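Side-chain contacts in GlcNAc Inducible Gene 2, GIG2 (Candida albicans, PDB 6AKZ), which binds a ferric ion and probably acts as an oxygenase of the DUF1479 (Gig2-like) family within the cupin clan: residues Ala139-Asn144 / Lys429-Leu434; Leu172-Arg177 / Ile382-Asp387; Lys33-Ser38 / Ile285-Phe290; Arg25-Glu30 / Tyr303-Ile308. All blocks are in the same frame, centred on the assembly; numbering follows the deposited sequence.

Contact 1 of 4, residues Ala139-Asn144 / Lys429-Leu434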
loop_
_atom_site.group_PDB
_atom_site.type_symbol
_atom_site.label_atom_id
_atom_site.label_comp_id
_atom_site.label_asym_id
_atom_site.label_seq_id
_atom_site.Cartn_x
_atom_site.Cartn_y
_atom_site.Cartn_z
ATOM N N ALA A 139 -7.591 10.714 -14.983
ATOM C CA ALA A 139 -6.413 10.873 -14.106
ATOM C C ALA A 139 -5.532 9.613 -14.113
ATOM O O ALA A 139 -4.285 9.649 -14.266
ATOM C CB ALA A 139 -6.869 11.216 -12.654
ATOM N N ARG A 140 -6.180 8.507 -13.956
ATOM C CA ARG A 140 -5.507 7.234 -13.896
ATOM C C ARG A 140 -4.707 6.970 -15.160
ATOM O O ARG A 140 -3.655 6.417 -15.113
ATOM C CB ARG A 140 -6.522 6.116 -13.660
ATOM C CG ARG A 140 -7.111 6.110 -12.259
ATOM C CD ARG A 140 -8.088 4.971 -12.014
ATOM N NE ARG A 140 -8.824 5.032 -10.755
ATOM C CZ ARG A 140 -10.149 4.988 -10.621
ATOM N NH1 ARG A 140 -10.916 4.865 -11.650
ATOM N NH2 ARG A 140 -10.692 5.047 -9.449
ATOM N N PHE A 141 -5.220 7.383 -16.275
ATOM C CA PHE A 141 -4.570 7.128 -17.515
ATOM C C PHE A 141 -3.892 8.296 -18.185
ATOM O O PHE A 141 -3.435 8.169 -19.314
ATOM C CB PHE A 141 -5.501 6.377 -18.417
ATOM C CG PHE A 141 -5.968 5.104 -17.825
ATOM C CD1 PHE A 141 -5.073 4.127 -17.454
ATOM C CD2 PHE A 141 -7.296 4.887 -17.679
ATOM C CE1 PHE A 141 -5.507 2.929 -16.928
ATOM C CE2 PHE A 141 -7.753 3.697 -17.129
ATOM C CZ PHE A 141 -6.852 2.727 -16.777
ATOM N N HIS A 142 -3.735 9.419 -17.493
ATOM C CA HIS A 142 -2.988 10.494 -18.024
ATOM C C HIS A 142 -1.552 10.037 -18.306
ATOM O O HIS A 142 -0.980 9.302 -17.505
ATOM C CB HIS A 142 -2.989 11.658 -17.038
ATOM C CG HIS A 142 -2.378 12.911 -17.550
ATOM N ND1 HIS A 142 -1.016 13.115 -17.659
ATOM C CD2 HIS A 142 -2.962 14.078 -17.947
ATOM C CE1 HIS A 142 -0.786 14.349 -18.097
ATOM N NE2 HIS A 142 -1.952 14.947 -18.284
ATOM N N PRO A 143 -0.978 10.441 -19.439
ATOM C CA PRO A 143 0.376 9.958 -19.803
ATOM C C PRO A 143 1.431 10.187 -18.721
ATOM O O PRO A 143 2.337 9.347 -18.528
ATOM C CB PRO A 143 0.738 10.819 -21.066
ATOM C CG PRO A 143 -0.550 11.325 -21.545
ATOM C CD PRO A 143 -1.394 11.541 -20.347
ATOM N N ASN A 144 1.313 11.309 -18.017
ATOM C CA ASN A 144 2.235 11.636 -16.942
ATOM C C ASN A 144 1.988 10.684 -15.782
ATOM O O ASN A 144 2.903 10.349 -15.028
ATOM C CB ASN A 144 2.048 13.084 -16.491
ATOM C CG ASN A 144 2.608 14.081 -17.487
ATOM O OD1 ASN A 144 3.129 13.703 -18.535
ATOM N ND2 ASN A 144 2.500 15.365 -17.163
ATOM N N LYS A 429 -7.332 0.180 -21.596
ATOM C CA LYS A 429 -8.360 -0.808 -21.489
ATOM C C LYS A 429 -7.812 -2.119 -20.873
ATOM O O LYS A 429 -8.495 -2.775 -20.099
ATOM C CB LYS A 429 -8.972 -1.112 -22.877
ATOM C CG LYS A 429 -9.793 0.012 -23.409
ATOM C CD LYS A 429 -10.246 -0.221 -24.787
ATOM C CE LYS A 429 -11.279 0.852 -25.128
ATOM N NZ LYS A 429 -11.656 0.713 -26.559
ATOM N N ARG A 430 -6.561 -2.436 -21.137
ATOM C CA ARG A 430 -5.953 -3.654 -20.549
ATOM C C ARG A 430 -5.827 -3.475 -19.053
ATOM O O ARG A 430 -6.125 -4.383 -18.341
ATOM C CB ARG A 430 -4.583 -3.905 -21.144
ATOM C CG ARG A 430 -4.686 -4.531 -22.534
ATOM C CD ARG A 430 -3.316 -4.536 -23.172
ATOM N NE ARG A 430 -3.406 -5.142 -24.508
ATOM C CZ ARG A 430 -2.738 -4.751 -25.601
ATOM N NH1 ARG A 430 -1.805 -3.828 -25.573
ATOM N NH2 ARG A 430 -2.928 -5.428 -26.740
ATOM N N SER A 431 -5.469 -2.273 -18.609
ATOM C CA SER A 431 -5.467 -1.977 -17.179
ATOM C C SER A 431 -6.795 -2.157 -16.380
ATOM O O SER A 431 -6.820 -2.416 -15.137
ATOM C CB SER A 431 -4.804 -0.596 -16.941
ATOM O OG SER A 431 -3.458 -0.601 -17.351
ATOM N N MET A 432 -7.925 -2.068 -17.107
ATOM C CA MET A 432 -9.247 -2.116 -16.625
ATOM C C MET A 432 -9.854 -3.460 -16.838
ATOM O O MET A 432 -10.990 -3.639 -16.526
ATOM C CB MET A 432 -10.123 -1.093 -17.434
ATOM C CG MET A 432 -9.819 0.364 -17.201
ATOM S SD MET A 432 -10.187 0.859 -15.487
ATOM C CE MET A 432 -11.911 0.550 -15.264
ATOM N N GLY A 433 -9.132 -4.408 -17.408
ATOM C CA GLY A 433 -9.652 -5.744 -17.590
ATOM C C GLY A 433 -10.560 -5.841 -18.815
ATOM O O GLY A 433 -11.370 -6.743 -18.873
ATOM N N LEU A 434 -10.449 -4.913 -19.765
ATOM C CA LEU A 434 -11.423 -4.805 -20.865
ATOM C C LEU A 434 -10.822 -5.320 -22.165
ATOM O O LEU A 434 -11.514 -5.312 -23.182
ATOM C CB LEU A 434 -11.867 -3.344 -21.017
ATOM C CG LEU A 434 -12.622 -2.750 -19.804
ATOM C CD1 LEU A 434 -12.807 -1.234 -19.924
ATOM C CD2 LEU A 434 -13.965 -3.420 -19.587
#
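Ser431 OG sits at the end of helix 426-431 and is held by two backbone carbonyls, Gln171 O and, more weakly, Asp427 O, while the CB that carries it rests 3.6 Å from Phe141 CE1. The helix closes with a Schellman motif: Gly433 takes positive phi, its N bonds to Arg430 O, and Leu434 N reaches back 2.9 Å to Lys429 O. That carbonyl oxygen also accepts from Met432 N, and the two donors come in from opposite faces of its plane. The turn puts Ser431 and Met432 side by side before the rim of Phe141. Ser431 CB lies at the ring edge, near the ring plane; Met432 CG comes up to Phe141 CZ at 3.8 Å. Met432 is folded at chi2 and chi3 (-65° and -60°), which curls the thioether back beside the ring and makes a Met-aromatic contact at the edge rather than over a face. One face of the phenyl ring is occupied by CB of the preceding Arg140. Beyond the pair, Met432 also packs on Thr388 and Phe392 of helix 382-394, and Phe141 touches Val173 and Leu422. Across the edge contact Met432 SD stands 5.2 Å from the centroid of the Phe141 ring, 87° off its normal.

Contact 2 of 4, residues Leu172-Arg177 / Ile382-Asp387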
loop_
_atom_site.group_PDB
_atom_site.type_symbol
_atom_site.label_atom_id
_atom_site.label_comp_id
_atom_site.label_asym_id
_atom_site.label_seq_id
_atom_site.Cartn_x
_atom_site.Cartn_y
_atom_site.Cartn_z
ATOM N N LEU A 172 -2.408 -2.440 -13.163
ATOM C CA LEU A 172 -3.874 -2.680 -13.110
ATOM C C LEU A 172 -4.521 -1.566 -12.287
ATOM O O LEU A 172 -3.932 -0.995 -11.369
ATOM C CB LEU A 172 -4.196 -4.004 -12.425
ATOM C CG LEU A 172 -3.596 -5.222 -13.105
ATOM C CD1 LEU A 172 -4.086 -6.468 -12.434
ATOM C CD2 LEU A 172 -3.815 -5.237 -14.615
ATOM N N VAL A 173 -5.792 -1.338 -12.560
ATOM C CA VAL A 173 -6.592 -0.478 -11.755
ATOM C C VAL A 173 -7.321 -1.244 -10.653
ATOM O O VAL A 173 -8.211 -2.127 -10.907
ATOM C CB VAL A 173 -7.598 0.332 -12.579
ATOM C CG1 VAL A 173 -8.593 1.136 -11.686
ATOM C CG2 VAL A 173 -6.876 1.253 -13.581
ATOM N N TYR A 174 -7.000 -0.823 -9.431
ATOM C CA TYR A 174 -7.823 -1.119 -8.263
ATOM C C TYR A 174 -8.679 0.134 -8.052
ATOM O O TYR A 174 -8.149 1.190 -7.790
ATOM C CB TYR A 174 -6.965 -1.450 -7.067
ATOM C CG TYR A 174 -7.723 -1.528 -5.789
ATOM C CD1 TYR A 174 -8.569 -2.611 -5.520
ATOM C CD2 TYR A 174 -7.614 -0.529 -4.850
ATOM C CE1 TYR A 174 -9.264 -2.709 -4.311
ATOM C CE2 TYR A 174 -8.324 -0.610 -3.625
ATOM C CZ TYR A 174 -9.134 -1.687 -3.365
ATOM O OH TYR A 174 -9.824 -1.746 -2.174
ATOM N N GLY A 175 -10.007 -0.014 -8.158
ATOM C CA GLY A 175 -10.901 1.151 -7.977
ATOM C C GLY A 175 -10.845 1.660 -6.570
ATOM O O GLY A 175 -10.990 0.901 -5.606
ATOM N N ASP A 176 -10.617 2.953 -6.421
ATOM C CA ASP A 176 -10.614 3.571 -5.119
ATOM C C ASP A 176 -11.303 4.910 -5.193
ATOM O O ASP A 176 -11.639 5.419 -6.289
ATOM C CB ASP A 176 -9.183 3.687 -4.575
ATOM C CG ASP A 176 -9.083 3.518 -3.053
ATOM O OD1 ASP A 176 -10.052 3.685 -2.348
ATOM O OD2 ASP A 176 -7.981 3.248 -2.536
ATOM N N ARG A 177 -11.461 5.496 -4.016
ATOM C CA ARG A 177 -12.349 6.625 -3.902
ATOM C C ARG A 177 -11.594 7.896 -3.779
ATOM O O ARG A 177 -10.434 7.968 -4.124
ATOM C CB ARG A 177 -13.296 6.378 -2.792
ATOM C CG ARG A 177 -12.682 6.144 -1.515
ATOM C CD ARG A 177 -13.744 5.608 -0.602
ATOM N NE ARG A 177 -13.151 5.356 0.711
ATOM C CZ ARG A 177 -13.877 5.240 1.838
ATOM N NH1 ARG A 177 -15.219 5.344 1.828
ATOM N NH2 ARG A 177 -13.261 5.042 2.978
ATOM N N ILE A 382 -5.452 -11.232 -10.056
ATOM C CA ILE A 382 -6.375 -11.627 -11.147
ATOM C C ILE A 382 -7.831 -11.411 -10.703
ATOM O O ILE A 382 -8.691 -10.949 -11.500
ATOM C CB ILE A 382 -6.098 -13.056 -11.607
ATOM C CG1 ILE A 382 -4.670 -13.187 -12.143
ATOM C CG2 ILE A 382 -7.138 -13.457 -12.626
ATOM C CD1 ILE A 382 -4.347 -12.359 -13.356
ATOM N N GLN A 383 -8.126 -11.644 -9.432
ATOM C CA GLN A 383 -9.529 -11.369 -8.985
ATOM C C GLN A 383 -9.873 -9.895 -9.048
ATOM O O GLN A 383 -10.964 -9.521 -9.396
ATOM C CB GLN A 383 -9.736 -11.885 -7.566
ATOM C CG GLN A 383 -9.747 -13.382 -7.505
ATOM C CD GLN A 383 -10.994 -14.048 -8.085
ATOM O OE1 GLN A 383 -11.923 -13.400 -8.632
ATOM N NE2 GLN A 383 -11.024 -15.376 -7.967
ATOM N N THR A 384 -8.897 -9.062 -8.780
ATOM C CA THR A 384 -9.042 -7.642 -8.895
ATOM C C THR A 384 -9.299 -7.232 -10.346
ATOM O O THR A 384 -10.207 -6.457 -10.573
ATOM C CB THR A 384 -7.806 -6.867 -8.323
ATOM O OG1 THR A 384 -7.808 -7.078 -6.916
ATOM C CG2 THR A 384 -7.848 -5.392 -8.631
ATOM N N LEU A 385 -8.565 -7.814 -11.275
ATOM C CA LEU A 385 -8.676 -7.489 -12.679
ATOM C C LEU A 385 -10.200 -7.788 -13.060
ATOM O O LEU A 385 -10.819 -7.014 -13.744
ATOM C CB LEU A 385 -7.781 -8.410 -13.464
ATOM C CG LEU A 385 -7.795 -8.285 -14.976
ATOM C CD1 LEU A 385 -7.357 -6.954 -15.442
ATOM C CD2 LEU A 385 -6.925 -9.422 -15.517
ATOM N N LEU A 386 -10.707 -8.910 -12.588
ATOM C CA LEU A 386 -12.082 -9.356 -12.929
ATOM C C LEU A 386 -13.107 -8.467 -12.276
ATOM O O LEU A 386 -14.150 -8.207 -12.880
ATOM C CB LEU A 386 -12.315 -10.824 -12.516
ATOM C CG LEU A 386 -11.455 -11.857 -13.271
ATOM C CD1 LEU A 386 -11.785 -13.276 -12.856
ATOM C CD2 LEU A 386 -11.598 -11.741 -14.772
ATOM N N ASP A 387 -12.861 -8.038 -11.036
ATOM C CA ASP A 387 -13.775 -7.143 -10.373
ATOM C C ASP A 387 -13.843 -5.773 -11.007
ATOM O O ASP A 387 -14.950 -5.210 -11.181
ATOM C CB ASP A 387 -13.474 -7.090 -8.896
ATOM C CG ASP A 387 -14.544 -6.379 -8.134
ATOM O OD1 ASP A 387 -15.748 -6.767 -8.226
ATOM O OD2 ASP A 387 -14.210 -5.392 -7.500
#
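The Tyr174 ring meets Thr384 at its edge: the methyl CG2 lies near the ring plane, 4.2 Å from Tyr174 CD1. The ring also touches Cys250 and Ser252, and its OH is hydrogen-bonded to Asp400 OD2. Thr384 turns CG2 anti to its backbone N (OG1 at chi1 -68°), which brings the methyl to the Tyr174 edge and places Thr384 CG2 4.0 Å from Val173 O. The carbonyl has a polar partner in Thr388 OG1, one turn further along the helix, which hydrogen-bonds to it. Here a loop between strands 170-171 and 178-181, the latter part of the main sheet of this cupin-clan protein, is laid against the first turns of helix 382-394; the side chain of Tyr174 is about 11 Å from the bound ferric ion. Leu172 and Leu385 add an apolar contact, their side chains crossing at about a right angle, with Leu172 CD2 4.0 Å from Leu385 CD1. On the helix side Leu385 also packs on Ala454 of helix 445-460.

Contact 3 of 4, residues Lys33-Ser38 / Ile285-Phe290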
loop_
_atom_site.group_PDB
_atom_site.type_symbol
_atom_site.label_atom_id
_atom_site.label_comp_id
_atom_site.label_asym_id
_atom_site.label_seq_id
_atom_site.Cartn_x
_atom_site.Cartn_y
_atom_site.Cartn_z
ATOM N N LYS A 33 19.325 -16.522 19.716
ATOM C CA LYS A 33 20.374 -15.668 20.255
ATOM C C LYS A 33 20.678 -14.526 19.312
ATOM O O LYS A 33 20.742 -13.407 19.728
ATOM C CB LYS A 33 21.663 -16.443 20.550
ATOM C CG LYS A 33 21.586 -17.276 21.819
ATOM C CD LYS A 33 22.977 -17.699 22.292
ATOM C CE LYS A 33 22.983 -19.073 22.968
ATOM N NZ LYS A 33 22.030 -19.114 24.121
ATOM N N GLN A 34 20.933 -14.869 18.054
ATOM C CA GLN A 34 21.092 -13.933 16.928
ATOM C C GLN A 34 19.940 -12.922 16.743
ATOM O O GLN A 34 20.213 -11.760 16.428
ATOM C CB GLN A 34 21.207 -14.738 15.639
ATOM C CG GLN A 34 22.613 -15.248 15.334
ATOM C CD GLN A 34 22.617 -16.276 14.199
ATOM O OE1 GLN A 34 21.571 -16.791 13.780
ATOM N NE2 GLN A 34 23.801 -16.556 13.681
ATOM N N VAL A 35 18.705 -13.383 16.851
ATOM C CA VAL A 35 17.543 -12.501 16.775
ATOM C C VAL A 35 17.557 -11.469 17.938
ATOM O O VAL A 35 17.443 -10.264 17.714
ATOM C CB VAL A 35 16.211 -13.248 16.776
ATOM C CG1 VAL A 35 15.096 -12.218 16.822
ATOM C CG2 VAL A 35 16.093 -14.138 15.509
ATOM N N THR A 36 17.698 -11.970 19.173
ATOM C CA THR A 36 17.920 -11.108 20.314
ATOM C C THR A 36 19.050 -10.098 20.117
ATOM O O THR A 36 18.825 -8.934 20.395
ATOM C CB THR A 36 18.183 -11.973 21.559
ATOM O OG1 THR A 36 17.082 -12.875 21.700
ATOM C CG2 THR A 36 18.305 -11.077 22.812
ATOM N N ALA A 37 20.226 -10.489 19.638
ATOM C CA ALA A 37 21.262 -9.506 19.412
ATOM C C ALA A 37 20.818 -8.468 18.399
ATOM O O ALA A 37 21.105 -7.278 18.585
ATOM C CB ALA A 37 22.546 -10.122 18.956
ATOM N N SER A 38 20.085 -8.942 17.384
ATOM C CA SER A 38 19.669 -8.085 16.256
ATOM C C SER A 38 18.650 -7.015 16.733
ATOM O O SER A 38 18.648 -5.897 16.200
ATOM C CB SER A 38 19.095 -8.933 15.110
ATOM O OG SER A 38 17.741 -9.314 15.332
ATOM N N ILE A 285 8.532 -3.741 13.812
ATOM C CA ILE A 285 7.151 -4.224 13.803
ATOM C C ILE A 285 7.169 -5.734 13.835
ATOM O O ILE A 285 6.451 -6.302 14.667
ATOM C CB ILE A 285 6.343 -3.691 12.619
ATOM C CG1 ILE A 285 6.064 -2.194 12.890
ATOM C CG2 ILE A 285 5.001 -4.366 12.414
ATOM C CD1 ILE A 285 5.718 -1.337 11.701
ATOM N N MET A 286 7.908 -6.350 12.916
ATOM C CA MET A 286 7.887 -7.821 12.820
ATOM C C MET A 286 8.385 -8.506 14.059
ATOM O O MET A 286 7.925 -9.578 14.364
ATOM C CB MET A 286 8.621 -8.350 11.599
ATOM C CG MET A 286 7.966 -7.898 10.283
ATOM S SD MET A 286 6.150 -8.061 10.116
ATOM C CE MET A 286 5.928 -9.826 10.337
ATOM N N LEU A 287 9.397 -7.939 14.687
ATOM C CA LEU A 287 9.910 -8.490 15.932
ATOM C C LEU A 287 9.193 -8.077 17.194
ATOM O O LEU A 287 9.395 -8.712 18.247
ATOM C CB LEU A 287 11.400 -8.168 16.083
ATOM C CG LEU A 287 12.343 -8.755 15.037
ATOM C CD1 LEU A 287 13.768 -8.328 15.233
ATOM C CD2 LEU A 287 12.305 -10.249 15.019
ATOM N N ARG A 288 8.375 -7.048 17.143
ATOM C CA ARG A 288 7.676 -6.586 18.347
ATOM C C ARG A 288 6.856 -7.655 19.158
ATOM O O ARG A 288 6.893 -7.594 20.394
ATOM C CB ARG A 288 6.859 -5.351 18.084
ATOM C CG ARG A 288 6.353 -4.644 19.332
ATOM C CD ARG A 288 7.423 -4.109 20.233
ATOM N NE ARG A 288 6.801 -3.271 21.296
ATOM C CZ ARG A 288 7.427 -2.821 22.374
ATOM N NH1 ARG A 288 8.680 -3.146 22.595
ATOM N NH2 ARG A 288 6.762 -2.009 23.219
ATOM N N PRO A 289 6.165 -8.604 18.492
ATOM C CA PRO A 289 5.485 -9.671 19.249
ATOM C C PRO A 289 6.408 -10.507 20.074
ATOM O O PRO A 289 5.943 -11.058 21.068
ATOM C CB PRO A 289 4.744 -10.488 18.175
ATOM C CG PRO A 289 4.606 -9.523 17.015
ATOM C CD PRO A 289 5.886 -8.734 17.041
ATOM N N PHE A 290 7.692 -10.574 19.718
ATOM C CA PHE A 290 8.685 -11.300 20.447
ATOM C C PHE A 290 9.403 -10.449 21.518
ATOM O O PHE A 290 10.100 -11.019 22.410
ATOM C CB PHE A 290 9.747 -11.852 19.514
ATOM C CG PHE A 290 9.178 -12.730 18.419
ATOM C CD1 PHE A 290 8.716 -12.187 17.205
ATOM C CD2 PHE A 290 9.053 -14.066 18.606
ATOM C CE1 PHE A 290 8.160 -12.985 16.247
ATOM C CE2 PHE A 290 8.501 -14.876 17.625
ATOM C CZ PHE A 290 8.078 -14.335 16.428
#
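Val35 and Leu287 meet methyl to methyl, Val35 CG1 lying 3.9 Å from Leu287 CD2, with the two side chains running obliquely past each other. Leu287 has CG anti to its carbonyl carbon and an extended second torsion (chi2 177°), which stretches the isobutyl group toward helix 32-56, where CD2 meets Val35 and CD1 meets Ser38. The second of these contacts, Leu287 CD1 to Ser38 OG, is 4.1 Å and falls one turn further along helix 32-56. In Val35 the branch that touches is the one set opposite the backbone N (chi1 175°). In Ser38 OG lies between the backbone N and the carbonyl carbon. From there it turns back onto its own helix and donates a short hydrogen bond to Val35 O, 2.6 Å between Ser38 OG and Val35 O. The donor meets the carbonyl in its plane, on a lone pair, at a C=O...O angle of 121°. The hydroxyl is thus satisfied within the helix, and its contact with Leu287 CD1 is van der Waals packing. Leu287 also packs on Ile213, and Ser38 O accepts from Trp218 NE1. Far from the iron site, this is plain helix-on-helix packing, in which a leucine near the end of helix 278-287 lies against residues i and i+3 on one face of helix 32-56.

Contact 4 of 4, residues Arg25-Glu30 / Tyr303-Ile308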
loop_
_atom_site.group_PDB
_atom_site.type_symbol
_atom_site.label_atom_id
_atom_site.label_comp_id
_atom_site.label_asym_id
_atom_site.label_seq_id
_atom_site.Cartn_x
_atom_site.Cartn_y
_atom_site.Cartn_z
ATOM N N ARG A 25 6.917 -21.258 14.779
ATOM C CA ARG A 25 7.180 -21.391 13.323
ATOM C C ARG A 25 8.128 -20.343 12.765
ATOM O O ARG A 25 9.004 -20.642 11.958
ATOM C CB ARG A 25 5.878 -21.351 12.517
ATOM C CG ARG A 25 5.991 -21.951 11.115
ATOM C CD ARG A 25 4.729 -21.670 10.322
ATOM N NE ARG A 25 4.848 -20.313 9.829
ATOM C CZ ARG A 25 3.893 -19.378 9.798
ATOM N NH1 ARG A 25 2.675 -19.601 10.237
ATOM N NH2 ARG A 25 4.198 -18.176 9.299
ATOM N N LEU A 26 7.953 -19.107 13.206
ATOM C CA LEU A 26 8.698 -17.955 12.650
ATOM C C LEU A 26 10.187 -17.848 13.019
ATOM O O LEU A 26 11.017 -17.560 12.211
ATOM C CB LEU A 26 7.947 -16.687 13.046
ATOM C CG LEU A 26 6.549 -16.519 12.439
ATOM C CD1 LEU A 26 5.803 -15.354 13.050
ATOM C CD2 LEU A 26 6.614 -16.339 10.910
ATOM N N ILE A 27 10.534 -18.156 14.252
ATOM C CA ILE A 27 11.879 -18.036 14.692
ATOM C C ILE A 27 12.340 -19.431 15.127
ATOM O O ILE A 27 11.709 -20.003 16.000
ATOM C CB ILE A 27 11.969 -16.997 15.834
ATOM C CG1 ILE A 27 11.448 -15.629 15.280
ATOM C CG2 ILE A 27 13.403 -16.872 16.336
ATOM C CD1 ILE A 27 11.894 -14.395 16.061
ATOM N N LYS A 28 13.392 -19.924 14.481
ATOM C CA LYS A 28 14.005 -21.239 14.771
ATOM C C LYS A 28 14.835 -21.144 16.050
ATOM O O LYS A 28 15.600 -20.197 16.187
ATOM C CB LYS A 28 14.978 -21.613 13.631
ATOM C CG LYS A 28 14.381 -21.777 12.233
ATOM C CD LYS A 28 13.236 -22.770 12.184
ATOM C CE LYS A 28 12.564 -22.835 10.809
ATOM N NZ LYS A 28 11.137 -22.383 10.830
ATOM N N SER A 29 14.777 -22.158 16.938
ATOM C CA SER A 29 15.530 -22.139 18.219
ATOM C C SER A 29 16.976 -21.760 18.116
ATOM O O SER A 29 17.511 -21.018 18.935
ATOM C CB SER A 29 15.460 -23.515 18.904
ATOM O OG SER A 29 14.253 -23.538 19.616
ATOM N N GLU A 30 17.624 -22.327 17.134
ATOM C CA GLU A 30 19.028 -21.970 16.775
ATOM C C GLU A 30 19.278 -20.504 16.390
ATOM O O GLU A 30 20.439 -20.058 16.297
ATOM C CB GLU A 30 19.517 -22.831 15.601
ATOM C CG GLU A 30 18.567 -22.872 14.416
ATOM C CD GLU A 30 17.528 -23.979 14.502
ATOM O OE1 GLU A 30 17.013 -24.255 15.615
ATOM O OE2 GLU A 30 17.188 -24.556 13.449
ATOM N N TYR A 303 16.386 -6.562 27.302
ATOM C CA TYR A 303 15.325 -7.288 26.546
ATOM C C TYR A 303 15.613 -8.785 26.468
ATOM O O TYR A 303 16.743 -9.173 26.267
ATOM C CB TYR A 303 15.204 -6.763 25.076
ATOM C CG TYR A 303 14.428 -5.493 24.986
ATOM C CD1 TYR A 303 13.060 -5.512 24.863
ATOM C CD2 TYR A 303 15.077 -4.275 25.059
ATOM C CE1 TYR A 303 12.344 -4.331 24.801
ATOM C CE2 TYR A 303 14.390 -3.082 24.990
ATOM C CZ TYR A 303 13.055 -3.098 24.833
ATOM O OH TYR A 303 12.397 -1.878 24.804
ATOM N N GLU A 304 14.566 -9.587 26.544
ATOM C CA GLU A 304 14.654 -11.028 26.322
ATOM C C GLU A 304 13.466 -11.482 25.520
ATOM O O GLU A 304 12.360 -11.053 25.736
ATOM C CB GLU A 304 14.648 -11.788 27.665
ATOM C CG GLU A 304 15.930 -11.542 28.447
ATOM C CD GLU A 304 15.944 -12.253 29.785
ATOM O OE1 GLU A 304 15.271 -11.745 30.698
ATOM O OE2 GLU A 304 16.612 -13.309 29.903
ATOM N N ILE A 305 13.700 -12.444 24.655
ATOM C CA ILE A 305 12.703 -12.905 23.713
ATOM C C ILE A 305 11.556 -13.577 24.394
ATOM O O ILE A 305 11.749 -14.216 25.435
ATOM C CB ILE A 305 13.355 -13.819 22.647
ATOM C CG1 ILE A 305 12.427 -13.959 21.446
ATOM C CG2 ILE A 305 13.693 -15.185 23.238
ATOM C CD1 ILE A 305 13.150 -14.398 20.198
ATOM N N ASP A 306 10.361 -13.378 23.867
ATOM C CA ASP A 306 9.152 -14.024 24.306
ATOM C C ASP A 306 8.664 -14.925 23.156
ATOM O O ASP A 306 8.021 -14.439 22.199
ATOM C CB ASP A 306 8.027 -13.016 24.627
ATOM C CG ASP A 306 6.636 -13.690 24.741
ATOM O OD1 ASP A 306 6.585 -14.856 25.187
ATOM O OD2 ASP A 306 5.593 -13.097 24.357
ATOM N N LEU A 307 8.913 -16.236 23.283
ATOM C CA LEU A 307 8.468 -17.175 22.284
ATOM C C LEU A 307 7.222 -17.913 22.661
ATOM O O LEU A 307 6.807 -18.799 21.929
ATOM C CB LEU A 307 9.596 -18.128 21.955
ATOM C CG LEU A 307 10.735 -17.448 21.180
ATOM C CD1 LEU A 307 11.983 -18.278 21.334
ATOM C CD2 LEU A 307 10.484 -17.235 19.687
ATOM N N ILE A 308 6.560 -17.488 23.738
ATOM C CA ILE A 308 5.465 -18.263 24.312
ATOM C C ILE A 308 4.113 -17.575 24.257
ATOM O O ILE A 308 3.184 -18.185 23.754
ATOM C CB ILE A 308 5.744 -18.692 25.797
ATOM C CG1 ILE A 308 7.143 -19.316 25.963
ATOM C CG2 ILE A 308 4.665 -19.643 26.283
ATOM C CD1 ILE A 308 7.470 -20.476 25.031
#
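Ile27, the first residue to leave helical geometry after helix 18-26, lies against two apolar side chains, Ile305 and Leu307, of a loop that is shaped by an Asx turn at Asp306. Two parts of the isoleucine do the touching. Its branch point CB faces Leu307, with Leu307 CD2 4.1 Å away, and the end of its longer arm meets Ile305, Ile27 CD1 standing 4.3 Å from Ile305 CD1. The longer arm gets there because CG1 is placed anti to the carbonyl carbon (chi1 -59°). No hydrogen bond joins the two segments. Around this small cluster, Val32 of helix 32-56 packs on both Ile305 and Leu307, while Phe214 covers part of Ile27. Further out, the Asp306 carboxylate has its own polar partners. Its OD2 forms a salt bridge with Lys23 of helix 18-26 and also takes hydrogen bonds from Trp292 NE1 and Thr309 OG1, a set of partners that would probably favour the charged carboxylate. Its other oxygen closes the turn: Ile308 N bonds to Asp306 OD1 at 3.0 Å, the N-H pointing at it with an angle of 158° but arriving from above the carboxylate plane, 49° out of it.

Overall arrangement
The four contacts form two pairs on opposite sides of the chain's centre. Contacts 1 and 2 have centres 12 Å apart and are joined through Val173, whose N probably donates to Ser431 O. Contacts 3 and 4, centres 8 Å apart, use consecutive helices, 32-56 in contact 3 and 18-26 in contact 4, and are tied by Phe290 O to Asp306 N. Between the pairs the centres lie 36 to 46 Å apart. Along the chain, contact 2 falls within the span of contact 1 and contact 3 within that of contact 4, while the two pairs interleave. Chain-distant elements are thus brought together at both ends of the fold; contact 2 lies nearest the iron site.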